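PDB 5T8V: sister chromatid cohesion protein from Chaetomium thermophilum, which probably loads the cohesin ring onto chromatin, this chain being the helical, HEAT-repeat C-terminal part of the Scc2/Nipped-B loader. Local coordinates for residues T216-T219 with V220-L224; L486-L489 with A490-L494. All coordinates share one frame; numbering follows the deposited sequence.

Contact 1 of 2, residues T216-T219 with V220-L224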
# COMPACT_ATOMS: atom_id res chain seq x y z
N THR A 216 -48.14 -26.84 -22.69
CA THR A 216 -47.85 -28.05 -21.95
C THR A 216 -47.96 -27.78 -20.45
O THR A 216 -47.86 -26.64 -20.00
CB THR A 216 -46.44 -28.58 -22.29
OG1 THR A 216 -46.16 -29.75 -21.51
CG2 THR A 216 -45.39 -27.52 -22.01
N SER A 217 -48.18 -28.85 -19.69
CA SER A 217 -48.34 -28.73 -18.25
C SER A 217 -47.06 -28.23 -17.60
O SER A 217 -45.96 -28.41 -18.13
CB SER A 217 -48.74 -30.07 -17.65
OG SER A 217 -49.92 -30.57 -18.26
N GLU A 218 -47.20 -27.61 -16.44
CA GLU A 218 -46.05 -27.16 -15.67
C GLU A 218 -45.26 -28.34 -15.09
O GLU A 218 -44.07 -28.18 -14.80
CB GLU A 218 -46.49 -26.22 -14.55
CG GLU A 218 -45.38 -25.81 -13.59
CD GLU A 218 -45.81 -24.72 -12.63
OE1 GLU A 218 -45.83 -23.54 -13.03
OE2 GLU A 218 -46.15 -25.05 -11.47
N THR A 219 -45.90 -29.50 -14.92
CA THR A 219 -45.17 -30.67 -14.45
C THR A 219 -44.27 -31.23 -15.54
O THR A 219 -43.16 -31.70 -15.26
CB THR A 219 -46.16 -31.74 -13.97
OG1 THR A 219 -47.13 -32.00 -15.00
CG2 THR A 219 -46.88 -31.27 -12.71
N VAL A 220 -44.72 -31.17 -16.80
CA VAL A 220 -43.88 -31.60 -17.92
C VAL A 220 -42.64 -30.73 -18.02
O VAL A 220 -41.51 -31.22 -18.08
CB VAL A 220 -44.69 -31.58 -19.23
CG1 VAL A 220 -43.79 -31.84 -20.44
CG2 VAL A 220 -45.81 -32.62 -19.17
N THR A 221 -42.84 -29.40 -18.03
CA THR A 221 -41.70 -28.50 -18.16
C THR A 221 -40.81 -28.54 -16.92
O THR A 221 -39.59 -28.34 -17.04
CB THR A 221 -42.18 -27.07 -18.40
OG1 THR A 221 -42.98 -26.63 -17.29
CG2 THR A 221 -43.00 -26.99 -19.68
N ASN A 222 -41.38 -28.79 -15.74
CA ASN A 222 -40.55 -28.97 -14.56
C ASN A 222 -39.67 -30.21 -14.69
O ASN A 222 -38.48 -30.17 -14.37
CB ASN A 222 -41.43 -29.06 -13.31
CG ASN A 222 -41.92 -27.70 -12.83
OD1 ASN A 222 -41.70 -26.68 -13.48
ND2 ASN A 222 -42.58 -27.69 -11.68
N ALA A 223 -40.25 -31.31 -15.17
CA ALA A 223 -39.46 -32.52 -15.37
C ALA A 223 -38.37 -32.30 -16.41
O ALA A 223 -37.23 -32.77 -16.24
CB ALA A 223 -40.37 -33.67 -15.79
N LEU A 224 -38.69 -31.58 -17.49
CA LEU A 224 -37.68 -31.29 -18.50
C LEU A 224 -36.58 -30.40 -17.94
O LEU A 224 -35.40 -30.57 -18.28
CB LEU A 224 -38.33 -30.62 -19.72
CG LEU A 224 -39.16 -31.53 -20.62
CD1 LEU A 224 -39.96 -30.70 -21.62
CD2 LEU A 224 -38.28 -32.52 -21.35
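T216 and V220 meet at the start of helix 218-232, a first helical turn in a chain built of HEAT repeats, where S217 holds the N-cap position but its side chain makes no capping bond. T216 OG1 lies 3.3 Å from V220 CB and about as near to V220 CG1, a hydroxyl laid against a branched aliphatic side chain. Because OG1 stands anti to the backbone N (chi1 178°), the methyl of T216 is left to meet T221, CG2 to CG2. The backbone ladder opens with T221 N giving a nearly straight bond of 3.3 Å to S217 O. The carbonyl of E218 takes two donors, N222 N at 2.9 Å and T221 OG1 at 3.1 Å, both above its plane and from the same face. The T221 hydroxyl comes in at a steep C=O...donor angle of 102°, the familiar way a helical threonine returns its hydroxyl to a carbonyl earlier in the helix. With a valine in place of T221 the hydroxyl is gone, and the E218 carbonyl would probably be left with the N222 amide alone of its two donors in this turn. On the exposed side the E218 and N222 side chains cross at a slant, E218 CG lying 3.8 Å from N222 OD1, and both also touch Q271. Further out, T216 touches I211 of helix 190-213, while V220 rests on E149 and I152 of helix 149-172, its CG2 lying 4.2 Å from S217 CB.

Contact 2 of 2, residues L486-L489 with A490-L494; sequences LSDL and AASAL
S492 reaches back to the carbonyl of D488 with both its N and its hydroxyl, near the C-terminal end of helix 481-494, an alpha-helix in the HEAT-repeat array. S492 N grips D488 O at 3.0 Å, and S492 OG, placed beside its own backbone N (chi1 -65°), adds only a weak bond of 3.4 Å to the same oxygen. S492 itself is buried; the open side belongs to D488 and A491. There the carboxylate of D488 turns to a salt bridge with R499, and A491 keeps its methyl close to the carbonyl oxygens of D488 and S487.

The tight side rests on neighbouring helices. L486 meets L595 of helix 590-602, and L489, its CG anti to the backbone N (chi1 -174°), reaches I599 of that helix along with H502 and M503. The A490 methyl packs against I599 too, and against V470 and A474 of helix 446-474. S487, partly exposed, ties the turn to the end of that last helix through a hydrogen bond from OG to A474 O. Backbone bonds run beneath this packing: A490 N bonds to L486 O at 2.9 Å, and A493 N to L489 O at 2.9 Å.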
# COMPACT_ATOMS: atom_id res chain seq x y z
N LEU A 486 -12.76 2.90 -36.59
CA LEU A 486 -12.62 2.33 -35.26
C LEU A 486 -11.42 2.90 -34.52
O LEU A 486 -11.45 3.02 -33.30
CB LEU A 486 -12.51 0.81 -35.34
CG LEU A 486 -13.72 0.04 -35.87
CD1 LEU A 486 -13.37 -1.43 -36.03
CD2 LEU A 486 -14.92 0.21 -34.95
N SER A 487 -10.35 3.22 -35.25
CA SER A 487 -9.15 3.74 -34.60
C SER A 487 -9.40 5.14 -34.05
O SER A 487 -9.07 5.44 -32.89
CB SER A 487 -7.98 3.75 -35.58
OG SER A 487 -6.80 4.27 -34.98
N ASP A 488 -9.98 6.02 -34.87
CA ASP A 488 -10.32 7.36 -34.38
C ASP A 488 -11.33 7.28 -33.24
O ASP A 488 -11.19 7.97 -32.22
CB ASP A 488 -10.87 8.21 -35.53
CG ASP A 488 -11.25 9.61 -35.09
OD1 ASP A 488 -10.34 10.41 -34.79
OD2 ASP A 488 -12.46 9.91 -35.05
N LEU A 489 -12.34 6.41 -33.38
CA LEU A 489 -13.36 6.29 -32.35
C LEU A 489 -12.76 5.78 -31.05
O LEU A 489 -13.16 6.22 -29.96
CB LEU A 489 -14.47 5.37 -32.84
CG LEU A 489 -15.69 5.24 -31.92
CD1 LEU A 489 -16.39 6.57 -31.76
CD2 LEU A 489 -16.63 4.19 -32.48
N ALA A 490 -11.81 4.84 -31.13
CA ALA A 490 -11.14 4.35 -29.93
C ALA A 490 -10.30 5.45 -29.29
O ALA A 490 -10.30 5.60 -28.07
CB ALA A 490 -10.28 3.14 -30.27
N ALA A 491 -9.57 6.20 -30.11
CA ALA A 491 -8.84 7.35 -29.60
C ALA A 491 -9.76 8.27 -28.80
O ALA A 491 -9.40 8.73 -27.71
CB ALA A 491 -8.19 8.12 -30.75
N SER A 492 -10.96 8.53 -29.33
CA SER A 492 -11.89 9.40 -28.62
C SER A 492 -12.43 8.73 -27.36
O SER A 492 -12.66 9.40 -26.35
CB SER A 492 -13.05 9.79 -29.54
OG SER A 492 -12.59 10.57 -30.63
N ALA A 493 -12.64 7.41 -27.40
CA ALA A 493 -13.32 6.73 -26.31
C ALA A 493 -12.41 6.47 -25.12
O ALA A 493 -12.89 6.42 -23.98
CB ALA A 493 -13.91 5.40 -26.80
N LEU A 494 -11.11 6.30 -25.35
CA LEU A 494 -10.19 6.11 -24.24
C LEU A 494 -10.22 7.31 -23.30
O LEU A 494 -10.40 7.16 -22.09
CB LEU A 494 -8.78 5.84 -24.76
CG LEU A 494 -8.59 4.41 -25.29
CD1 LEU A 494 -7.32 4.29 -26.10
CD2 LEU A 494 -8.58 3.42 -24.13

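Contacts 1 and 2 are each a short run along one helix, contact 1 including the two residues that lead into it; the helices differ, the centres lie about 50 Å apart and the two do not touch. Contact 1 sits at a helix start and is only partly buried; its threonine side chains share in the local contacts. Contact 2 lies near a helix end and is mostly buried. There the methyl of A490 packs against two flanking helices, and the firmer side-chain polar bonds lead outward to R499 and A474. E218, T219 and N222 in contact 1 and D488 in contact 2 are exposed, whereas T221 and S492 are buried and bond to backbone carbonyls, S492 weakly through its hydroxyl.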